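Side-chain contacts in 3-hydroxyacyl-CoA dehydrogenase (PDB 4XGN), which binds NAD in a Rossmann fold and probably uses it to oxidise the hydroxyl group of 3-hydroxyacyl-CoA, as a short-chain dehydrogenase: residues E70-A75 against T123-R128; A113-V118 against A167-G172; L178-D183 against I189-I194. One frame throughout, in Å; residues are numbered along the deposited sequence. Where two conformers were deposited one is given.

Contact 1 of 3, residues E70-A75 against T123-R128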
loop_
_atom_site.group_PDB
_atom_site.type_symbol
_atom_site.label_atom_id
_atom_site.label_comp_id
_atom_site.label_asym_id
_atom_site.label_seq_id
_atom_site.Cartn_x
_atom_site.Cartn_y
_atom_site.Cartn_z
ATOM N N GLU A 70 0.645 33.401 -9.892
ATOM C CA GLU A 70 1.564 34.288 -10.669
ATOM C C GLU A 70 3.022 33.861 -10.557
ATOM O O GLU A 70 3.766 34.011 -11.530
ATOM C CB GLU A 70 1.389 35.778 -10.332
ATOM C CG GLU A 70 0.062 36.346 -10.869
ATOM C CD GLU A 70 -1.145 36.002 -10.000
ATOM O OE1 GLU A 70 -0.953 35.324 -8.942
ATOM O OE2 GLU A 70 -2.303 36.463 -10.345
ATOM N N ASP A 71 3.406 33.317 -9.394
ATOM C CA ASP A 71 4.767 32.867 -9.185
ATOM C C ASP A 71 5.070 31.614 -9.980
ATOM O O ASP A 71 6.159 31.481 -10.556
ATOM C CB ASP A 71 5.053 32.660 -7.718
ATOM C CG ASP A 71 5.095 33.983 -6.927
ATOM O OD1 ASP A 71 4.741 35.053 -7.498
ATOM O OD2 ASP A 71 5.477 33.992 -5.742
ATOM N N ALA A 72 4.127 30.676 -9.971
ATOM C CA ALA A 72 4.272 29.486 -10.817
ATOM C C ALA A 72 4.454 29.895 -12.259
ATOM O O ALA A 72 5.325 29.354 -12.973
ATOM C CB ALA A 72 3.065 28.511 -10.659
ATOM N N GLN A 73 3.620 30.823 -12.711
ATOM C CA GLN A 73 3.677 31.280 -14.110
ATOM C C GLN A 73 5.012 31.904 -14.445
ATOM O O GLN A 73 5.588 31.613 -15.491
ATOM C CB GLN A 73 2.520 32.232 -14.433
ATOM C CG GLN A 73 1.159 31.543 -14.423
ATOM C CD GLN A 73 -0.022 32.499 -14.476
ATOM O OE1 GLN A 73 0.044 33.669 -14.040
ATOM N NE2 GLN A 73 -1.131 31.998 -14.972
ATOM N N ALA A 74 5.526 32.742 -13.551
ATOM C CA ALA A 74 6.836 33.367 -13.769
ATOM C C ALA A 74 7.954 32.350 -13.827
ATOM O O ALA A 74 8.815 32.448 -14.720
ATOM C CB ALA A 74 7.112 34.419 -12.679
ATOM N N ALA A 75 7.883 31.323 -12.965
ATOM C CA ALA A 75 8.955 30.354 -12.872
ATOM C C ALA A 75 8.942 29.514 -14.131
ATOM O O ALA A 75 9.995 29.285 -14.727
ATOM C CB ALA A 75 8.838 29.479 -11.621
ATOM N N THR A 123 2.565 22.146 -4.665
ATOM C CA THR A 123 3.090 21.163 -5.630
ATOM C C THR A 123 2.143 21.022 -6.841
ATOM O O THR A 123 2.605 21.033 -7.986
ATOM C CB THR A 123 3.398 19.828 -4.949
ATOM O OG1 THR A 123 4.642 19.970 -4.235
ATOM C CG2 THR A 123 3.536 18.669 -5.980
ATOM N N PHE A 124 0.843 20.941 -6.604
ATOM C CA PHE A 124 -0.094 20.872 -7.708
ATOM C C PHE A 124 -0.061 22.125 -8.604
ATOM O O PHE A 124 -0.132 22.002 -9.825
ATOM C CB PHE A 124 -1.542 20.631 -7.264
ATOM C CG PHE A 124 -2.471 20.434 -8.431
ATOM C CD1 PHE A 124 -2.442 19.238 -9.133
ATOM C CD2 PHE A 124 -3.288 21.467 -8.896
ATOM C CE1 PHE A 124 -3.240 19.048 -10.234
ATOM C CE2 PHE A 124 -4.111 21.281 -9.981
ATOM C CZ PHE A 124 -4.104 20.046 -10.657
ATOM N N ASN A 125 0.078 23.289 -7.995
ATOM C CA ASN A 125 0.105 24.543 -8.736
ATOM C C ASN A 125 1.269 24.540 -9.727
ATOM O O ASN A 125 1.117 24.917 -10.906
ATOM C CB ASN A 125 0.218 25.721 -7.762
ATOM C CG ASN A 125 0.116 27.067 -8.425
ATOM O OD1 ASN A 125 -0.624 27.259 -9.388
ATOM N ND2 ASN A 125 0.873 28.017 -7.918
ATOM N N MET A 126 2.419 24.067 -9.259
ATOM C CA MET A 126 3.584 24.033 -10.115
ATOM C C MET A 126 3.364 22.982 -11.192
ATOM O O MET A 126 3.680 23.226 -12.339
ATOM C CB MET A 126 4.821 23.713 -9.314
ATOM C CG MET A 126 5.192 24.794 -8.326
ATOM S SD MET A 126 5.479 26.469 -8.945
ATOM C CE MET A 126 6.709 26.251 -10.190
ATOM N N ILE A 127 2.810 21.826 -10.842
ATOM C CA ILE A 127 2.575 20.775 -11.847
ATOM C C ILE A 127 1.666 21.250 -12.977
ATOM O O ILE A 127 1.981 21.046 -14.139
ATOM C CB ILE A 127 1.996 19.494 -11.189
ATOM C CG1 ILE A 127 3.061 18.801 -10.294
ATOM C CG2 ILE A 127 1.377 18.539 -12.214
ATOM C CD1 ILE A 127 2.526 17.660 -9.462
ATOM N N ARG A 128 0.567 21.903 -12.652
ATOM C CA ARG A 128 -0.411 22.203 -13.670
ATOM C C ARG A 128 0.160 23.221 -14.666
ATOM O O ARG A 128 -0.092 23.109 -15.862
ATOM C CB ARG A 128 -1.712 22.681 -13.006
ATOM C CG ARG A 128 -1.653 24.081 -12.419
ATOM C CD ARG A 128 -2.783 24.442 -11.461
ATOM N NE ARG A 128 -2.497 25.823 -11.096
ATOM C CZ ARG A 128 -2.887 26.896 -11.796
ATOM N NH1 ARG A 128 -3.799 26.818 -12.757
ATOM N NH2 ARG A 128 -2.374 28.082 -11.493
#
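The methyl of Ala72 meets both Met126 and Asn125 of the neighbouring helix. The apolar part is carried by Met126, whose chain has a double bend at chi2 and chi3 (-57° and -55°) that lays SD against Ala72 CB at 3.6 Å. Its terminal methyl reaches further along the helix, where CE lies 4.1 Å from Ala75 CB.

The second partner is polar. Asn125 ND2 comes 3.5 Å from Ala72 CB, but it is bonded elsewhere, to the backbone oxygen of Val66. The other end of the amide, OD1, is gripped side-on by Arg128: NE and NH2 each donate to it at 2.9 Å, NH2 nearly in line with the carbonyl bond. With both ends engaged, the amide has little freedom to flip. Arg128 also forms a salt bridge with Glu69 and donates to His107 O of a second subunit, tying this buried patch to the tetramer.

The segment axes pass 9.2 Å apart at -43°, joining helices 69-82 and 109-135 as neighbours in the helical layer covering one side of the parallel sheet of a Rossmann fold.

Contact 2 of 3, residues A113-V118 against A167-G172. With NAD (nicotinamide-adenine-dinucleotide), chain I.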
loop_
_atom_site.group_PDB
_atom_site.type_symbol
_atom_site.label_atom_id
_atom_site.label_comp_id
_atom_site.label_asym_id
_atom_site.label_seq_id
_atom_site.Cartn_x
_atom_site.Cartn_y
_atom_site.Cartn_z
ATOM N N ALA A 113 -3.501 24.125 7.705
ATOM C CA ALA A 113 -3.791 24.708 6.411
ATOM C C ALA A 113 -2.533 25.198 5.685
ATOM O O ALA A 113 -2.386 24.906 4.481
ATOM C CB ALA A 113 -4.795 25.831 6.529
ATOM N N LYS A 114 -1.595 25.828 6.395
ATOM C CA LYS A 114 -0.363 26.328 5.762
ATOM C C LYS A 114 0.485 25.184 5.227
ATOM O O LYS A 114 1.027 25.257 4.111
ATOM C CB LYS A 114 0.476 27.159 6.729
ATOM C CG LYS A 114 1.819 27.568 6.142
ATOM C CD LYS A 114 2.419 28.782 6.820
ATOM C CE LYS A 114 3.643 29.207 6.016
ATOM N NZ LYS A 114 3.244 29.996 4.809
ATOM N N THR A 115 0.586 24.111 6.014
ATOM C CA THR A 115 1.388 22.945 5.568
ATOM C C THR A 115 0.819 22.354 4.296
ATOM O O THR A 115 1.537 22.023 3.338
ATOM C CB THR A 115 1.402 21.887 6.686
ATOM O OG1 THR A 115 1.957 22.488 7.856
ATOM C CG2 THR A 115 2.239 20.657 6.284
ATOM N N ILE A 116 -0.494 22.169 4.304
ATOM C CA ILE A 116 -1.207 21.661 3.138
ATOM C C ILE A 116 -1.041 22.609 1.939
ATOM O O ILE A 116 -0.855 22.151 0.799
ATOM C CB ILE A 116 -2.693 21.379 3.467
ATOM C CG1 ILE A 116 -2.848 19.946 3.943
ATOM C CG2 ILE A 116 -3.607 21.567 2.262
ATOM C CD1 ILE A 116 -2.099 19.556 5.209
ATOM N N THR A 117 -1.116 23.904 2.200
ATOM C CA THR A 117 -1.004 24.896 1.122
ATOM C C THR A 117 0.360 24.910 0.443
ATOM O O THR A 117 0.446 24.887 -0.799
ATOM C CB THR A 117 -1.462 26.290 1.583
ATOM O OG1 THR A 117 -2.839 26.188 1.945
ATOM C CG2 THR A 117 -1.265 27.300 0.479
ATOM N N VAL A 118 1.426 24.876 1.229
ATOM C CA VAL A 118 2.733 24.838 0.634
ATOM C C VAL A 118 3.030 23.516 -0.023
ATOM O O VAL A 118 3.470 23.474 -1.167
ATOM C CB VAL A 118 3.825 25.174 1.647
ATOM C CG1 VAL A 118 5.205 25.029 1.057
ATOM C CG2 VAL A 118 3.616 26.592 2.157
ATOM N N ALA A 167 2.051 14.680 7.243
ATOM C CA ALA A 167 1.647 13.413 6.663
ATOM C C ALA A 167 0.467 13.568 5.712
ATOM O O ALA A 167 0.470 13.027 4.607
ATOM C CB ALA A 167 1.285 12.432 7.752
ATOM N N ALA A 168 -0.533 14.350 6.109
ATOM C CA ALA A 168 -1.644 14.623 5.186
ATOM C C ALA A 168 -1.181 15.209 3.872
ATOM O O ALA A 168 -1.588 14.785 2.825
ATOM C CB ALA A 168 -2.668 15.538 5.821
ATOM N N SER A 169 -0.328 16.217 3.954
ATOM C CA SER A 169 0.169 16.849 2.786
ATOM C C SER A 169 0.967 15.942 1.890
ATOM O O SER A 169 0.800 15.982 0.680
ATOM C CB SER A 169 0.957 18.122 3.141
ATOM O OG SER A 169 2.276 17.834 3.609
ATOM N N LYS A 170 1.819 15.124 2.469
ATOM C CA LYS A 170 2.682 14.270 1.686
ATOM C C LYS A 170 1.943 13.030 1.151
ATOM O O LYS A 170 2.225 12.551 0.064
ATOM C CB LYS A 170 3.908 13.906 2.512
ATOM C CG LYS A 170 4.761 15.088 2.885
ATOM C CD LYS A 170 5.174 15.885 1.705
ATOM C CE LYS A 170 6.381 16.735 2.013
ATOM N NZ LYS A 170 7.068 17.200 0.812
ATOM N N ALA A 171 0.973 12.523 1.894
ATOM C CA ALA A 171 0.094 11.464 1.349
ATOM C C ALA A 171 -0.739 11.985 0.191
ATOM O O ALA A 171 -0.994 11.264 -0.769
ATOM C CB ALA A 171 -0.828 10.963 2.459
ATOM N N GLY A 172 -1.190 13.228 0.283
ATOM C CA GLY A 172 -1.855 13.892 -0.858
ATOM C C GLY A 172 -0.997 13.914 -2.134
ATOM O O GLY A 172 -1.436 13.546 -3.236
HETATM P PA NAD I . 14.990 22.642 2.981
HETATM O O1A NAD I . 14.308 23.397 4.065
HETATM O O2A NAD I . 16.486 22.578 3.013
HETATM O O5B NAD I . 14.537 23.175 1.538
HETATM C C5B NAD I . 13.196 23.522 1.272
HETATM C C4B NAD I . 13.174 24.735 0.326
HETATM O O4B NAD I . 11.867 24.964 0.172
HETATM C C3B NAD I . 13.762 26.000 1.002
HETATM O O3B NAD I . 14.830 26.570 0.318
HETATM C C2B NAD I . 12.482 26.849 1.103
HETATM O O2B NAD I . 12.815 28.283 1.183
HETATM C C1B NAD I . 11.700 26.469 0.097
HETATM N N9A NAD I . 10.317 26.755 0.322
HETATM C C8A NAD I . 9.567 26.612 1.461
HETATM N N7A NAD I . 8.296 27.081 1.240
HETATM C C5A NAD I . 8.298 27.467 -0.028
HETATM C C6A NAD I . 7.297 27.998 -0.799
HETATM N N6A NAD I . 5.966 28.348 -0.421
HETATM N N1A NAD I . 7.555 28.303 -2.080
HETATM C C2A NAD I . 8.792 28.097 -2.629
HETATM N N3A NAD I . 9.790 27.549 -1.873
HETATM C C4A NAD I . 9.510 27.272 -0.581
HETATM O O3 NAD I . 14.376 21.175 3.208
HETATM P PN NAD I . 14.629 19.886 2.245
HETATM O O1N NAD I . 15.060 18.788 3.160
HETATM O O2N NAD I . 15.556 20.124 1.063
HETATM O O5D NAD I . 13.133 19.562 1.712
HETATM C C5D NAD I . 12.855 19.277 0.343
HETATM C C4D NAD I . 11.639 18.451 0.168
HETATM O O4D NAD I . 11.945 17.228 0.697
HETATM C C3D NAD I . 10.432 18.988 0.977
HETATM O O3D NAD I . 9.260 18.801 0.310
HETATM C C2D NAD I . 10.538 18.087 2.239
HETATM O O2D NAD I . 9.240 18.064 2.991
HETATM C C1D NAD I . 10.852 16.904 1.753
HETATM N N1N NAD I . 11.461 15.913 2.633
HETATM C C2N NAD I . 12.598 16.152 3.369
HETATM C C3N NAD I . 13.153 15.186 4.199
HETATM C C7N NAD I . 14.361 15.425 5.054
HETATM O O7N NAD I . 14.637 14.625 5.917
HETATM N N7N NAD I . 15.195 16.552 4.828
HETATM C C4N NAD I . 12.529 13.921 4.254
HETATM C C5N NAD I . 11.417 13.669 3.492
HETATM C C6N NAD I . 10.889 14.651 2.682
#
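Thr115 and Ser169 face each other where helices 109-135 and 164-184 run close together, their segment axes 8.7 Å apart and inclined by 23°. The van der Waals contacts are light. Thr115 has CG2 anti to the backbone N, which turns the methyl toward Ser169 OG at 3.9 Å. Ile116, in one of its two modelled conformers, brings CD1 to 4.1 Å from Ala168 CB, a provisional contact. Small residues on the facing side of 167-172 permit this close approach, with Ile116 CA only 5.0 Å from Ser169 CA.

Two hydroxyl bonds stay within one helix: Thr115 OG1 bonds to Leu111 O, and Ser169 OG, placed between its backbone N and carbonyl carbon (chi1 78°), bonds to Tyr166 O. Ser169 OG also bonds Asn119 ND2, one turn along helix 109-135, tying the helices together just beyond the contact. Tyr166 and Lys170 are the ends of the YxxxK motif of short-chain dehydrogenases, and Ser169 lies within it.

Polar contacts with the cofactor come from Lys170, bent at chi2 and then extended. Its NZ hydrogen-bonds to NAD O3D at 2.8 Å, its main hold, and weakly to O2D of the same nicotinamide ribose at 3.2 Å; Thr151 O is a further partner. At the other end of NAD, Val118 CG1 packs 3.7 Å from the adenine amino nitrogen N6A.

Contact 3 of 3, residues L178-D183 against I189-I194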
loop_
_atom_site.group_PDB
_atom_site.type_symbol
_atom_site.label_atom_id
_atom_site.label_comp_id
_atom_site.label_asym_id
_atom_site.label_seq_id
_atom_site.Cartn_x
_atom_site.Cartn_y
_atom_site.Cartn_z
ATOM N N LEU A 178 -0.781 9.042 -9.434
ATOM C CA LEU A 178 -1.434 8.203 -10.456
ATOM C C LEU A 178 -2.465 8.933 -11.326
ATOM O O LEU A 178 -2.356 8.879 -12.544
ATOM C CB LEU A 178 -2.026 6.931 -9.821
ATOM C CG LEU A 178 -2.755 5.986 -10.797
ATOM C CD1 LEU A 178 -1.855 5.426 -11.866
ATOM C CD2 LEU A 178 -3.459 4.866 -10.049
ATOM N N PRO A 179 -3.415 9.694 -10.734
ATOM C CA PRO A 179 -4.331 10.425 -11.621
ATOM C C PRO A 179 -3.633 11.450 -12.485
ATOM O O PRO A 179 -4.089 11.671 -13.597
ATOM C CB PRO A 179 -5.338 11.098 -10.666
ATOM C CG PRO A 179 -4.702 11.023 -9.317
ATOM C CD PRO A 179 -3.860 9.772 -9.327
ATOM N N ILE A 180 -2.571 12.080 -11.981
ATOM C CA ILE A 180 -1.886 13.095 -12.800
ATOM C C ILE A 180 -1.129 12.397 -13.936
ATOM O O ILE A 180 -1.177 12.867 -15.075
ATOM C CB ILE A 180 -0.966 13.981 -11.968
ATOM C CG1 ILE A 180 -1.808 14.757 -10.959
ATOM C CG2 ILE A 180 -0.177 14.953 -12.857
ATOM C CD1 ILE A 180 -0.989 15.615 -10.063
ATOM N N ALA A 181 -0.503 11.254 -13.651
ATOM C CA ALA A 181 0.086 10.451 -14.721
ATOM C C ALA A 181 -0.971 10.050 -15.755
ATOM O O ALA A 181 -0.741 10.103 -16.976
ATOM C CB ALA A 181 0.753 9.226 -14.163
ATOM N N ARG A 182 -2.140 9.663 -15.287
ATOM C CA ARG A 182 -3.203 9.322 -16.191
ATOM C C ARG A 182 -3.673 10.527 -17.038
ATOM O O ARG A 182 -3.861 10.355 -18.261
ATOM C CB ARG A 182 -4.371 8.671 -15.460
ATOM C CG ARG A 182 -4.011 7.302 -14.912
ATOM C CD ARG A 182 -5.002 6.813 -13.872
ATOM N NE ARG A 182 -4.945 5.369 -13.732
ATOM C CZ ARG A 182 -5.794 4.614 -13.043
ATOM N NH1 ARG A 182 -6.760 5.130 -12.311
ATOM N NH2 ARG A 182 -5.653 3.300 -13.072
ATOM N N ASP A 183 -3.841 11.683 -16.403
ATOM C CA ASP A 183 -4.224 12.937 -17.054
ATOM C C ASP A 183 -3.242 13.316 -18.152
ATOM O O ASP A 183 -3.664 13.804 -19.202
ATOM C CB ASP A 183 -4.177 14.118 -16.061
ATOM C CG ASP A 183 -5.415 14.283 -15.260
ATOM O OD1 ASP A 183 -6.406 13.541 -15.466
ATOM O OD2 ASP A 183 -5.379 15.118 -14.348
ATOM N N ILE A 189 3.798 13.051 -20.770
ATOM C CA ILE A 189 4.556 13.572 -19.643
ATOM C C ILE A 189 4.465 12.524 -18.534
ATOM O O ILE A 189 3.337 12.197 -18.097
ATOM C CB ILE A 189 4.004 14.909 -19.156
ATOM C CG1 ILE A 189 4.075 15.945 -20.280
ATOM C CG2 ILE A 189 4.672 15.336 -17.861
ATOM C CD1 ILE A 189 3.231 17.149 -19.992
ATOM N N ARG A 190 5.633 12.010 -18.106
ATOM C CA ARG A 190 5.672 11.072 -16.949
ATOM C C ARG A 190 5.594 11.818 -15.614
ATOM O O ARG A 190 6.037 12.966 -15.493
ATOM C CB ARG A 190 6.879 10.171 -17.008
ATOM C CG ARG A 190 6.816 9.239 -18.177
ATOM C CD ARG A 190 7.871 8.166 -18.151
ATOM N NE ARG A 190 9.173 8.723 -18.494
ATOM C CZ ARG A 190 10.175 8.909 -17.628
ATOM N NH1 ARG A 190 10.061 8.651 -16.322
ATOM N NH2 ARG A 190 11.322 9.378 -18.087
ATOM N N VAL A 191 4.969 11.177 -14.630
ATOM C CA VAL A 191 4.731 11.788 -13.327
ATOM C C VAL A 191 5.129 10.786 -12.273
ATOM O O VAL A 191 4.585 9.644 -12.239
ATOM C CB VAL A 191 3.254 12.151 -13.172
ATOM C CG1 VAL A 191 2.981 12.826 -11.836
ATOM C CG2 VAL A 191 2.806 12.994 -14.385
ATOM N N MET A 192 6.070 11.189 -11.422
ATOM C CA MET A 192 6.597 10.299 -10.385
ATOM C C MET A 192 6.752 11.046 -9.066
ATOM O O MET A 192 6.901 12.295 -9.025
ATOM C CB MET A 192 7.972 9.777 -10.802
ATOM C CG MET A 192 7.989 8.734 -11.920
ATOM S SD MET A 192 7.375 7.146 -11.381
ATOM C CE MET A 192 8.514 6.742 -10.089
ATOM N N THR A 193 6.821 10.264 -7.987
ATOM C CA THR A 193 7.063 10.821 -6.670
ATOM C C THR A 193 8.175 10.038 -5.956
ATOM O O THR A 193 8.203 8.801 -6.038
ATOM C CB THR A 193 5.734 10.802 -5.849
ATOM O OG1 THR A 193 4.773 11.630 -6.530
ATOM C CG2 THR A 193 5.973 11.346 -4.462
ATOM N N ILE A 194 9.018 10.750 -5.234
ATOM C CA ILE A 194 10.027 10.207 -4.330
ATOM C C ILE A 194 9.538 10.508 -2.915
ATOM O O ILE A 194 9.128 11.632 -2.643
ATOM C CB ILE A 194 11.423 10.821 -4.570
ATOM C CG1 ILE A 194 11.917 10.483 -6.001
ATOM C CG2 ILE A 194 12.431 10.250 -3.555
ATOM C CD1 ILE A 194 13.115 11.318 -6.483
HETATM O O HOH W 1 1.777 9.801 -18.119
#
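A water molecule spans the gap between helix and strand, donating one hydrogen bond to Ala181 O at 2.8 Å and another to Ile189 O at 2.9 Å. Both acceptors are backbone oxygens, and the bridge joins the last turn of helix 164-184 to the first residue of strand 189-196 through backbone atoms alone. It lies at one end of the contact, and the rest is apolar.

Val191 provides the strand's share. Its CB points at the helix, and both of its methyls, CG1 (anti to the backbone N, chi1 -178°) and CG2, pack on Ile180 CG2 at 3.9 Å each. CG2 in addition rests on the helix backbone, 3.7 Å from Ala181 CA. On the side away from Ile180, Ala181 CB and Val191 CB come within 4.0 Å of each other. Ile180 and Val191 cross at about a right angle, branch against branch, and the short side chain of Ala181 lets the valine settle directly on the helix: Ala181 CA and Val191 CA are 5.0 Å apart.

The backs of both segments are engaged elsewhere. On the helix, Leu178 CD2 covers one face of the Arg182 guanidinium, 3.8 Å above its centre, while NH1 of that arginine donates to Gly159 O and Met257 O of a second subunit; Asp183 bonds to Thr100 and Gly162 of the same subunit. On the strand, Arg190 turns away from the helix to form a salt bridge with Glu144.

Helix packed on the strand that follows it is the second half of a beta-alpha-beta crossover, here the unit that leads from strand 146-151 through helix 164-184 to the adjacent parallel strand 189-196 of the Rossmann fold.

How the contacts relate
The three contacts share two long helices. Helix 109-135 serves contacts 1 and 2, whose centres are 16 Å apart, and helix 164-184 serves contacts 2 and 3, with centres 18 Å apart. Contacts 1 and 3 use different elements yet touch directly, Ile127 CG2 to Ile180 CG2 and Phe124 CD1 to Ile180 CD1, each at 4.0 Å, so the two helices are also packed together farther along. Contact 2 meets NAD itself, through residues on both of its segments; contact 1 comes near, the Met126 side chain being about 7 Å from the cofactor. All three also touch a second subunit, which links the cofactor-bearing helices to the assembly.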